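Local coordinates for putative uncharacterized protein (Chaetomium thermophilum, PDB 5T8V), which probably loads cohesin onto chromatin as the sister chromatid cohesion protein Scc2, of which this chain is the HEAT-repeat C-terminal part, at residues 120-124 with 195-199; 463-467 with 606-610; 903-907 with 932-938; 1256-1260 with 1370-1374. One frame throughout, in Å; residues are numbered along the deposited sequence.

Interaction 1 (120-124 with 195-199); sequences LPNLE and PLMTD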
loop_
_atom_site.group_PDB
_atom_site.type_symbol
_atom_site.label_atom_id
_atom_site.label_comp_id
_atom_site.label_asym_id
_atom_site.label_seq_id
_atom_site.Cartn_x
_atom_site.Cartn_y
_atom_site.Cartn_z
ATOM N N LEU A 120 57.303 -23.668 26.870
ATOM C CA LEU A 120 56.980 -23.998 25.484
ATOM C C LEU A 120 57.686 -25.246 24.974
ATOM O O LEU A 120 57.062 -25.995 24.205
ATOM C CB LEU A 120 57.293 -22.797 24.580
ATOM C CG LEU A 120 56.513 -21.506 24.844
ATOM C CD1 LEU A 120 56.784 -20.512 23.726
ATOM C CD2 LEU A 120 55.014 -21.751 24.984
ATOM N N PRO A 121 58.947 -25.523 25.313
ATOM C CA PRO A 121 59.565 -26.770 24.838
ATOM C C PRO A 121 58.781 -28.011 25.241
ATOM O O PRO A 121 58.391 -28.814 24.384
ATOM C CB PRO A 121 60.953 -26.734 25.487
ATOM C CG PRO A 121 61.246 -25.285 25.637
ATOM C CD PRO A 121 59.929 -24.642 25.968
ATOM N N ASN A 122 58.533 -28.176 26.543
ATOM C CA ASN A 122 57.790 -29.342 27.012
ATOM C C ASN A 122 56.342 -29.311 26.533
ATOM O O ASN A 122 55.796 -30.343 26.123
ATOM C CB ASN A 122 57.844 -29.421 28.536
ATOM C CG ASN A 122 59.226 -29.758 29.054
ATOM O OD1 ASN A 122 60.079 -30.244 28.312
ATOM N ND2 ASN A 122 59.453 -29.508 30.339
ATOM N N LEU A 123 55.702 -28.143 26.583
ATOM C CA LEU A 123 54.311 -28.036 26.153
ATOM C C LEU A 123 54.154 -28.458 24.696
ATOM O O LEU A 123 53.351 -29.341 24.373
ATOM C CB LEU A 123 53.814 -26.604 26.360
ATOM C CG LEU A 123 52.434 -26.276 25.787
ATOM C CD1 LEU A 123 51.376 -27.222 26.334
ATOM C CD2 LEU A 123 52.070 -24.832 26.085
ATOM N N GLU A 124 54.915 -27.828 23.800
ATOM C CA GLU A 124 54.862 -28.184 22.384
ATOM C C GLU A 124 55.213 -29.650 22.177
ATOM O O GLU A 124 54.541 -30.363 21.417
ATOM C CB GLU A 124 55.809 -27.289 21.585
ATOM C CG GLU A 124 55.276 -25.885 21.351
ATOM C CD GLU A 124 56.207 -25.040 20.507
ATOM O OE1 GLU A 124 57.102 -24.384 21.081
ATOM O OE2 GLU A 124 56.046 -25.040 19.268
ATOM N N PRO A 195 54.461 -20.887 16.424
ATOM C CA PRO A 195 54.601 -22.353 16.355
ATOM C C PRO A 195 53.690 -23.087 17.323
ATOM O O PRO A 195 53.171 -24.159 16.989
ATOM C CB PRO A 195 56.082 -22.572 16.683
ATOM C CG PRO A 195 56.744 -21.308 16.275
ATOM C CD PRO A 195 55.761 -20.217 16.571
ATOM N N LEU A 196 53.479 -22.533 18.517
ATOM C CA LEU A 196 52.551 -23.138 19.466
ATOM C C LEU A 196 51.142 -23.193 18.886
ATOM O O LEU A 196 50.464 -24.226 18.960
ATOM C CB LEU A 196 52.571 -22.350 20.774
ATOM C CG LEU A 196 51.653 -22.838 21.891
ATOM C CD1 LEU A 196 52.103 -24.195 22.402
ATOM C CD2 LEU A 196 51.629 -21.821 23.012
ATOM N N MET A 197 50.687 -22.083 18.300
ATOM C CA MET A 197 49.371 -22.059 17.669
ATOM C C MET A 197 49.275 -23.107 16.570
ATOM O O MET A 197 48.289 -23.848 16.487
ATOM C CB MET A 197 49.088 -20.666 17.105
ATOM C CG MET A 197 49.094 -19.559 18.145
ATOM S SD MET A 197 47.904 -19.839 19.470
ATOM C CE MET A 197 47.189 -18.204 19.614
ATOM N N THR A 198 50.290 -23.180 15.705
ATOM C CA THR A 198 50.285 -24.195 14.657
ATOM C C THR A 198 50.168 -25.592 15.252
ATOM O O THR A 198 49.390 -26.421 14.765
ATOM C CB THR A 198 51.548 -24.077 13.804
ATOM O OG1 THR A 198 51.581 -22.791 13.173
ATOM C CG2 THR A 198 51.591 -25.164 12.725
ATOM N N ASP A 199 50.932 -25.872 16.310
ATOM C CA ASP A 199 50.835 -27.169 16.971
ATOM C C ASP A 199 49.406 -27.444 17.423
ATOM O O ASP A 199 48.874 -28.542 17.214
ATOM C CB ASP A 199 51.795 -27.221 18.161
ATOM C CG ASP A 199 53.245 -27.066 17.749
ATOM O OD1 ASP A 199 53.504 -26.788 16.557
ATOM O OD2 ASP A 199 54.126 -27.214 18.620
#
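Leu-196 takes up the apolar half of this contact, and its two methyls serve different partners. CD1 lies 3.7 Å from CD2 of Leu-123 and equally close to CG of Glu-124, while CD2 meets the CD2 methyl of Leu-120; in both leucine pairs the side chains are roughly perpendicular. Glu-124 runs extended past CG (chi2 -178°), which lays its aliphatic stem against Leu-196 and carries the carboxylate on to Pro-195, where OE2 sits 3.6 Å from CB. The same OE2 comes within 3.0 Å of Asp-199 OD2. Both are acceptors, no hydrogen bond joins them, and the carboxylate planes are turned 37° apart. Arg-128, the next turn along from Glu-124, makes a salt bridge to Asp-199 OD1 and probably eases this pairing of like charges. With an alanine at Glu-124 the stem beyond CB is removed, so a gap would probably open next to CD1 of Leu-196 and the OE2 contact to Pro-195 would be lost. The two short helical segments run nearly parallel, 15° apart, with axes 10.8 Å from each other. They belong to helices 120-136 and 190-213 of the alpha-solenoid; Ile-166 of helix 149-172 touches both Leu-123 and Leu-196, and helix 247-267 packs on Met-197, on the far side of helix 190-213.

Interaction 2 (463-467 with 606-610); sequences ISKLR and FCEAF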
loop_
_atom_site.group_PDB
_atom_site.type_symbol
_atom_site.label_atom_id
_atom_site.label_comp_id
_atom_site.label_asym_id
_atom_site.label_seq_id
_atom_site.Cartn_x
_atom_site.Cartn_y
_atom_site.Cartn_z
ATOM N N ILE A 463 14.391 -13.099 -4.300
ATOM C CA ILE A 463 14.126 -13.788 -5.560
ATOM C C ILE A 463 14.083 -12.791 -6.710
ATOM O O ILE A 463 14.640 -13.038 -7.788
ATOM C CB ILE A 463 12.818 -14.594 -5.462
ATOM C CG1 ILE A 463 12.932 -15.662 -4.368
ATOM C CG2 ILE A 463 12.492 -15.242 -6.798
ATOM C CD1 ILE A 463 11.613 -16.311 -3.996
ATOM N N SER A 464 13.412 -11.655 -6.507
ATOM C CA SER A 464 13.342 -10.637 -7.550
ATOM C C SER A 464 14.738 -10.181 -7.960
ATOM O O SER A 464 15.050 -10.080 -9.155
ATOM C CB SER A 464 12.510 -9.453 -7.060
ATOM O OG SER A 464 12.353 -8.481 -8.078
ATOM N N LYS A 465 15.595 -9.909 -6.975
ATOM C CA LYS A 465 16.967 -9.518 -7.276
ATOM C C LYS A 465 17.695 -10.611 -8.046
ATOM O O LYS A 465 18.439 -10.322 -8.991
ATOM C CB LYS A 465 17.707 -9.178 -5.983
ATOM C CG LYS A 465 19.218 -9.259 -6.106
ATOM C CD LYS A 465 19.925 -8.518 -4.989
ATOM C CE LYS A 465 21.401 -8.880 -4.952
ATOM N NZ LYS A 465 22.006 -8.942 -6.321
ATOM N N LEU A 466 17.492 -11.873 -7.666
ATOM C CA LEU A 466 18.146 -12.962 -8.387
ATOM C C LEU A 466 17.705 -12.998 -9.844
ATOM O O LEU A 466 18.532 -13.177 -10.747
ATOM C CB LEU A 466 17.854 -14.298 -7.704
ATOM C CG LEU A 466 18.449 -15.534 -8.381
ATOM C CD1 LEU A 466 19.010 -16.488 -7.352
ATOM C CD2 LEU A 466 17.406 -16.240 -9.215
ATOM N N ARG A 467 16.407 -12.826 -10.096
ATOM C CA ARG A 467 15.906 -12.860 -11.467
ATOM C C ARG A 467 16.475 -11.707 -12.285
ATOM O O ARG A 467 16.917 -11.895 -13.427
ATOM C CB ARG A 467 14.378 -12.827 -11.456
ATOM C CG ARG A 467 13.756 -14.132 -10.989
ATOM C CD ARG A 467 12.374 -13.932 -10.401
ATOM N NE ARG A 467 11.513 -13.157 -11.285
ATOM C CZ ARG A 467 10.985 -13.620 -12.413
ATOM N NH1 ARG A 467 11.238 -14.862 -12.811
ATOM N NH2 ARG A 467 10.209 -12.835 -13.151
ATOM N N PHE A 606 12.084 -23.120 -4.261
ATOM C CA PHE A 606 12.054 -21.832 -3.574
ATOM C C PHE A 606 11.712 -20.702 -4.539
ATOM O O PHE A 606 10.717 -19.990 -4.357
ATOM C CB PHE A 606 13.399 -21.576 -2.892
ATOM C CG PHE A 606 13.555 -20.182 -2.359
ATOM C CD1 PHE A 606 12.737 -19.716 -1.345
ATOM C CD2 PHE A 606 14.529 -19.341 -2.866
ATOM C CE1 PHE A 606 12.882 -18.434 -0.852
ATOM C CE2 PHE A 606 14.679 -18.057 -2.377
ATOM C CZ PHE A 606 13.854 -17.604 -1.368
ATOM N N CYS A 607 12.527 -20.522 -5.581
ATOM C CA CYS A 607 12.316 -19.410 -6.501
ATOM C C CYS A 607 11.016 -19.566 -7.278
ATOM O O CYS A 607 10.334 -18.573 -7.557
ATOM C CB CYS A 607 13.497 -19.294 -7.462
ATOM S SG CYS A 607 15.009 -18.693 -6.686
ATOM N N GLU A 608 10.655 -20.797 -7.638
ATOM C CA GLU A 608 9.423 -21.021 -8.384
ATOM C C GLU A 608 8.188 -20.567 -7.619
ATOM O O GLU A 608 7.120 -20.438 -8.227
ATOM C CB GLU A 608 9.295 -22.501 -8.753
ATOM C CG GLU A 608 10.205 -22.940 -9.895
ATOM C CD GLU A 608 9.955 -24.377 -10.333
ATOM O OE1 GLU A 608 9.267 -25.120 -9.597
ATOM O OE2 GLU A 608 10.443 -24.765 -11.418
ATOM N N ALA A 609 8.301 -20.319 -6.314
ATOM C CA ALA A 609 7.177 -19.830 -5.526
ATOM C C ALA A 609 6.967 -18.326 -5.655
ATOM O O ALA A 609 5.927 -17.825 -5.208
ATOM C CB ALA A 609 7.379 -20.188 -4.054
ATOM N N PHE A 610 7.918 -17.612 -6.262
ATOM C CA PHE A 610 7.866 -16.162 -6.425
ATOM C C PHE A 610 6.444 -15.657 -6.628
ATOM O O PHE A 610 5.848 -15.082 -5.709
ATOM C CB PHE A 610 8.748 -15.746 -7.603
ATOM C CG PHE A 610 8.887 -14.262 -7.762
ATOM C CD1 PHE A 610 9.470 -13.499 -6.768
ATOM C CD2 PHE A 610 8.450 -13.634 -8.913
ATOM C CE1 PHE A 610 9.606 -12.134 -6.914
ATOM C CE2 PHE A 610 8.583 -12.269 -9.064
ATOM C CZ PHE A 610 9.163 -11.519 -8.063
#
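Two phenylalanine rings receive helix 446-474 here. Over one face of Phe-606 lies the CD1 methyl of Ile-463, 4.0 Å from the ring centroid in a CH-pi contact; over one face of Phe-610 lies CD of Arg-467, 4.3 Å from that centroid and only 13° off the ring normal, a second CH-pi contact. The Arg-467 guanidinium follows on with its own face toward CD2 of Phe-610, its plane tilted 28° from the ring. This is interior packing of the HEAT-repeat solenoid, where the turn between helices 590-602 and 610-619 is pressed against a long helix. Ile-463 bridges the two rings: CG1 and CD1 go to Phe-606, whereas CG2, on the other branch, reaches CD1 of Phe-610 at 3.5 Å. Phe-610 sets CG anti to its N (chi1 -173°), which extends the ring past Ile-463 to CB of Ser-464, 4.0 Å from CE1. The Ser-464 hydroxyl is satisfied by the carbonyl of Val-639, on helix 628-642, whose side chain also touches Phe-610. Were a serine to stand in for Phe-610, the Arg-467 side chain would probably lose the surface it lies on, and Ile-463 CG2 would be left facing a gap. Leu-428 and Arg-429 of helix 423-440 also touch Phe-606. Next along the chain from that ring, SG of Cys-607 lies 4.3 Å from CD2 of Leu-466.

Interaction 3 (903-907 with 932-938); sequences LTDVR and ISTLLGT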
loop_
_atom_site.group_PDB
_atom_site.type_symbol
_atom_site.label_atom_id
_atom_site.label_comp_id
_atom_site.label_asym_id
_atom_site.label_seq_id
_atom_site.Cartn_x
_atom_site.Cartn_y
_atom_site.Cartn_z
ATOM N N LEU A 903 -18.714 53.083 -29.946
ATOM C CA LEU A 903 -19.903 52.762 -29.164
ATOM C C LEU A 903 -21.171 52.945 -29.990
ATOM O O LEU A 903 -22.012 52.041 -30.073
ATOM C CB LEU A 903 -19.950 53.638 -27.909
ATOM C CG LEU A 903 -19.115 53.183 -26.707
ATOM C CD1 LEU A 903 -17.671 52.914 -27.089
ATOM C CD2 LEU A 903 -19.181 54.229 -25.608
ATOM N N THR A 904 -21.323 54.118 -30.612
ATOM C CA THR A 904 -22.519 54.398 -31.402
ATOM C C THR A 904 -22.750 53.316 -32.453
ATOM O O THR A 904 -23.842 52.738 -32.543
ATOM C CB THR A 904 -22.391 55.775 -32.060
ATOM O OG1 THR A 904 -22.240 56.778 -31.048
ATOM C CG2 THR A 904 -23.617 56.097 -32.904
ATOM N N ASP A 905 -21.725 53.028 -33.258
ATOM C CA ASP A 905 -21.858 52.015 -34.299
ATOM C C ASP A 905 -22.248 50.668 -33.704
ATOM O O ASP A 905 -23.160 49.996 -34.201
ATOM C CB ASP A 905 -20.553 51.894 -35.084
ATOM C CG ASP A 905 -20.223 53.149 -35.865
ATOM O OD1 ASP A 905 -21.164 53.851 -36.296
ATOM O OD2 ASP A 905 -19.020 53.435 -36.048
ATOM N N VAL A 906 -21.564 50.254 -32.636
ATOM C CA VAL A 906 -21.865 48.967 -32.013
ATOM C C VAL A 906 -23.333 48.901 -31.618
ATOM O O VAL A 906 -24.018 47.906 -31.878
ATOM C CB VAL A 906 -20.940 48.724 -30.806
ATOM C CG1 VAL A 906 -21.417 47.526 -29.984
ATOM C CG2 VAL A 906 -19.512 48.495 -31.278
ATOM N N ARG A 907 -23.844 49.961 -30.986
ATOM C CA ARG A 907 -25.249 49.961 -30.593
ATOM C C ARG A 907 -26.161 49.857 -31.807
ATOM O O ARG A 907 -27.124 49.080 -31.802
ATOM C CB ARG A 907 -25.585 51.215 -29.788
ATOM C CG ARG A 907 -27.053 51.300 -29.399
ATOM C CD ARG A 907 -27.298 52.351 -28.329
ATOM N NE ARG A 907 -26.982 53.695 -28.794
ATOM C CZ ARG A 907 -27.100 54.791 -28.052
ATOM N NH1 ARG A 907 -27.531 54.711 -26.799
ATOM N NH2 ARG A 907 -26.787 55.973 -28.565
ATOM N N ILE A 932 -23.337 50.543 -23.177
ATOM C CA ILE A 932 -23.050 51.481 -24.260
ATOM C C ILE A 932 -23.774 52.799 -24.027
ATOM O O ILE A 932 -23.200 53.882 -24.195
ATOM C CB ILE A 932 -23.444 50.870 -25.619
ATOM C CG1 ILE A 932 -22.634 49.602 -25.915
ATOM C CG2 ILE A 932 -23.270 51.899 -26.739
ATOM C CD1 ILE A 932 -21.198 49.846 -26.318
ATOM N N SER A 933 -25.049 52.728 -23.640
ATOM C CA SER A 933 -25.832 53.945 -23.463
ATOM C C SER A 933 -25.326 54.778 -22.292
ATOM O O SER A 933 -25.407 56.011 -22.335
ATOM C CB SER A 933 -27.305 53.591 -23.274
ATOM O OG SER A 933 -27.825 52.965 -24.435
ATOM N N THR A 934 -24.802 54.138 -21.245
ATOM C CA THR A 934 -24.264 54.901 -20.123
ATOM C C THR A 934 -22.944 55.563 -20.492
ATOM O O THR A 934 -22.702 56.720 -20.131
ATOM C CB THR A 934 -24.087 54.008 -18.895
ATOM O OG1 THR A 934 -23.213 52.917 -19.210
ATOM C CG2 THR A 934 -25.433 53.470 -18.422
ATOM N N LEU A 935 -22.072 54.850 -21.208
ATOM C CA LEU A 935 -20.837 55.473 -21.678
ATOM C C LEU A 935 -21.144 56.649 -22.595
ATOM O O LEU A 935 -20.596 57.745 -22.425
ATOM C CB LEU A 935 -19.956 54.445 -22.387
ATOM C CG LEU A 935 -19.171 53.516 -21.459
ATOM C CD1 LEU A 935 -19.774 52.130 -21.454
ATOM C CD2 LEU A 935 -17.706 53.463 -21.858
ATOM N N LEU A 936 -22.013 56.440 -23.580
ATOM C CA LEU A 936 -22.554 57.551 -24.343
ATOM C C LEU A 936 -23.486 58.379 -23.460
ATOM O O LEU A 936 -23.806 58.014 -22.326
ATOM C CB LEU A 936 -23.306 57.049 -25.578
ATOM C CG LEU A 936 -22.508 56.288 -26.640
ATOM C CD1 LEU A 936 -23.433 55.805 -27.751
ATOM C CD2 LEU A 936 -21.393 57.148 -27.215
ATOM N N GLY A 937 -23.928 59.512 -23.996
ATOM C CA GLY A 937 -24.832 60.373 -23.266
ATOM C C GLY A 937 -26.287 60.166 -23.626
ATOM O O GLY A 937 -27.179 60.721 -22.976
ATOM N N THR A 938 -26.544 59.366 -24.653
ATOM C CA THR A 938 -27.883 59.212 -25.198
ATOM C C THR A 938 -28.555 57.951 -24.669
ATOM O O THR A 938 -27.906 56.932 -24.417
ATOM C CB THR A 938 -27.844 59.161 -26.728
ATOM O OG1 THR A 938 -27.076 58.029 -27.154
ATOM C CG2 THR A 938 -27.226 60.430 -27.293
#
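Arg-907 reaches over to Ser-933 and Thr-938 and spends both terminal nitrogens there. NH2 points almost straight at OG1 of Thr-938, with an angle at the hydrogen of 177° and the acceptor in the guanidinium plane. NH1 divides its hydrogens between OG of Ser-933, at 3.0 Å with a bent 136° geometry, and the backbone O of Thr-938, at 3.3 Å. That carbonyl is approached from above its plane, not along a lone pair, although the oxygen itself lies in the plane of the guanidinium. Thr-938 is therefore held end-on by two nitrogens, one to the hydroxyl and one to the carbonyl; its chi1 of 62° turns OG1 toward the arginine. The Ser-933 hydroxyl accepts from NH1 and gives its own hydrogen to the carbonyl of Leu-929. Thr-904 OG1 is likewise satisfied within its own helix, by the carbonyl of Ala-900, and across the contact it meets the methyls of Leu-936, CD1 at 3.6 Å. In the HEAT-repeat solenoid the Arg-907 bonds tie helix 900-910 to the end of helix 919-935 and the loop after it: Leu-936 is the first residue to leave helical geometry, and the loop beyond it brings Thr-938 to the arginine. CD1 of Leu-936 also lies over one face of the guanidinium, 3.5 Å from NH2. Beneath the polar layer Leu-903 packs its CB on CG2 of Ile-932 at 3.9 Å and its CD2 on CB of Leu-935, while Arg-907 CB rests on the same Ile-932 methyl, 3.9 Å away.

Interaction 4 (1256-1260 with 1370-1374); sequences IDFDI and ASMIL
In the C-terminal region of the Scc2 solenoid, Phe-1258 brings an irregular loop onto Ala-1370, Ile-1373 and Leu-1374 of helix 1364-1387; the loop segment belongs to the region that matches the sister chromatid cohesion C-terminus family. The far end of the ring does most of the touching: CZ lies 3.6 Å from CD1 of Leu-1374, the two side chains set crosswise, and CE2 is 4.1 Å from CB of Ala-1370. CG sits between the backbone N and the carbonyl carbon (chi1 53°), the crowded position, and this turns the ring in toward the helix. At one end of the loop segment Ile-1256 and Ile-1373 lie alongside, pointing opposite ways, their CG2 methyls 3.5 Å apart; at the other, CD1 of Ile-1260 comes to 4.4 Å from the Ala-1370 methyl. All of the contact across the two segments is apolar. Helix 1291-1319 adds Thr-1308 and Val-1312 against Phe-1258, and His-1272 hydrogen-bonds the carbonyl of Ile-1256, whose oxygen lies in plane at the ring edge. Asp-1257 OD1 ties the loop to helix 1291-1319 through Thr-1308 and also accepts, on its anti side, from the backbone N of Phe-1258 at 2.9 Å.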
loop_
_atom_site.group_PDB
_atom_site.type_symbol
_atom_site.label_atom_id
_atom_site.label_comp_id
_atom_site.label_asym_id
_atom_site.label_seq_id
_atom_site.Cartn_x
_atom_site.Cartn_y
_atom_site.Cartn_z
ATOM N N ILE A 1256 -43.334 6.078 20.415
ATOM C CA ILE A 1256 -43.810 4.749 20.050
ATOM C C ILE A 1256 -44.929 4.265 20.966
ATOM O O ILE A 1256 -45.653 3.329 20.598
ATOM C CB ILE A 1256 -42.648 3.736 20.060
ATOM C CG1 ILE A 1256 -41.466 4.268 19.243
ATOM C CG2 ILE A 1256 -43.096 2.409 19.460
ATOM C CD1 ILE A 1256 -40.200 3.454 19.366
ATOM N N ASP A 1257 -45.097 4.877 22.138
ATOM C CA ASP A 1257 -46.176 4.509 23.047
ATOM C C ASP A 1257 -47.510 4.587 22.315
ATOM O O ASP A 1257 -47.611 5.248 21.277
ATOM C CB ASP A 1257 -46.183 5.421 24.277
ATOM C CG ASP A 1257 -46.637 4.704 25.532
ATOM O OD1 ASP A 1257 -47.287 3.645 25.413
ATOM O OD2 ASP A 1257 -46.345 5.205 26.639
ATOM N N PHE A 1258 -48.539 3.927 22.843
ATOM C CA PHE A 1258 -49.802 3.830 22.129
ATOM C C PHE A 1258 -50.945 3.649 23.114
ATOM O O PHE A 1258 -50.748 3.272 24.273
ATOM C CB PHE A 1258 -49.785 2.673 21.124
ATOM C CG PHE A 1258 -49.384 1.359 21.723
ATOM C CD1 PHE A 1258 -48.047 1.017 21.840
ATOM C CD2 PHE A 1258 -50.340 0.463 22.169
ATOM C CE1 PHE A 1258 -47.672 -0.191 22.390
ATOM C CE2 PHE A 1258 -49.970 -0.747 22.720
ATOM C CZ PHE A 1258 -48.636 -1.075 22.830
ATOM N N ASP A 1259 -52.151 3.926 22.624
ATOM C CA ASP A 1259 -53.385 3.741 23.380
ATOM C C ASP A 1259 -54.363 3.009 22.473
ATOM O O ASP A 1259 -54.863 3.590 21.503
ATOM C CB ASP A 1259 -53.960 5.082 23.838
ATOM C CG ASP A 1259 -54.839 4.951 25.065
ATOM O OD1 ASP A 1259 -55.376 3.848 25.300
ATOM O OD2 ASP A 1259 -54.994 5.953 25.794
ATOM N N ILE A 1260 -54.624 1.736 22.775
ATOM C CA ILE A 1260 -55.551 0.938 21.980
ATOM C C ILE A 1260 -56.854 1.715 21.850
ATOM O O ILE A 1260 -57.521 2.000 22.851
ATOM C CB ILE A 1260 -55.770 -0.454 22.598
ATOM C CG1 ILE A 1260 -54.471 -1.263 22.510
ATOM C CG2 ILE A 1260 -56.896 -1.189 21.880
ATOM C CD1 ILE A 1260 -54.513 -2.602 23.216
ATOM N N ALA A 1370 -50.994 -4.141 18.180
ATOM C CA ALA A 1370 -50.336 -3.786 19.431
ATOM C C ALA A 1370 -49.041 -4.570 19.603
ATOM O O ALA A 1370 -47.961 -3.991 19.751
ATOM C CB ALA A 1370 -51.285 -4.039 20.605
ATOM N N SER A 1371 -49.136 -5.901 19.555
ATOM C CA SER A 1371 -47.990 -6.760 19.837
ATOM C C SER A 1371 -46.805 -6.427 18.938
ATOM O O SER A 1371 -45.703 -6.145 19.423
ATOM C CB SER A 1371 -48.389 -8.229 19.675
ATOM O OG SER A 1371 -49.441 -8.580 20.557
ATOM N N MET A 1372 -47.012 -6.467 17.619
ATOM C CA MET A 1372 -45.935 -6.251 16.655
ATOM C C MET A 1372 -45.025 -5.103 17.068
ATOM O O MET A 1372 -43.798 -5.205 16.967
ATOM C CB MET A 1372 -46.510 -5.968 15.268
ATOM C CG MET A 1372 -47.045 -7.188 14.545
ATOM S SD MET A 1372 -47.507 -6.800 12.846
ATOM C CE MET A 1372 -48.786 -5.584 13.119
ATOM N N ILE A 1373 -45.621 -4.004 17.532
ATOM C CA ILE A 1373 -44.828 -2.872 18.001
ATOM C C ILE A 1373 -43.856 -3.325 19.084
ATOM O O ILE A 1373 -42.643 -3.108 18.984
ATOM C CB ILE A 1373 -45.749 -1.745 18.502
ATOM C CG1 ILE A 1373 -46.643 -1.247 17.359
ATOM C CG2 ILE A 1373 -44.924 -0.593 19.081
ATOM C CD1 ILE A 1373 -47.694 -0.234 17.781
ATOM N N LEU A 1374 -44.374 -3.979 20.128
ATOM C CA LEU A 1374 -43.528 -4.363 21.253
ATOM C C LEU A 1374 -42.483 -5.394 20.844
ATOM O O LEU A 1374 -41.318 -5.293 21.244
ATOM C CB LEU A 1374 -44.383 -4.901 22.399
ATOM C CG LEU A 1374 -45.358 -3.905 23.027
ATOM C CD1 LEU A 1374 -46.759 -4.190 22.552
ATOM C CD2 LEU A 1374 -45.283 -3.952 24.539
#

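Overall arrangement
The four contacts follow one another along the chain without overlapping, and no two share a helix. Interaction 2 lies nearest the middle, about 21 Å from the chain centre, and is buried; interactions 1 and 4 are also buried although far out, at about 63 and 52 Å. Interaction 3 is only partly buried, and it alone has hydrogen bonds crossing between its segments. Their chemistry differs: aromatic and aliphatic packing in 2, purely apolar packing in 4, leucines edged by carboxylates in 1, an arginine held by hydroxyls and a carbonyl in 3. Interaction 1 pairs two helices; the others involve a loop or helix end. Centres of 1 and 3 stand about 121 Å apart, on opposite sides of the chain's centre.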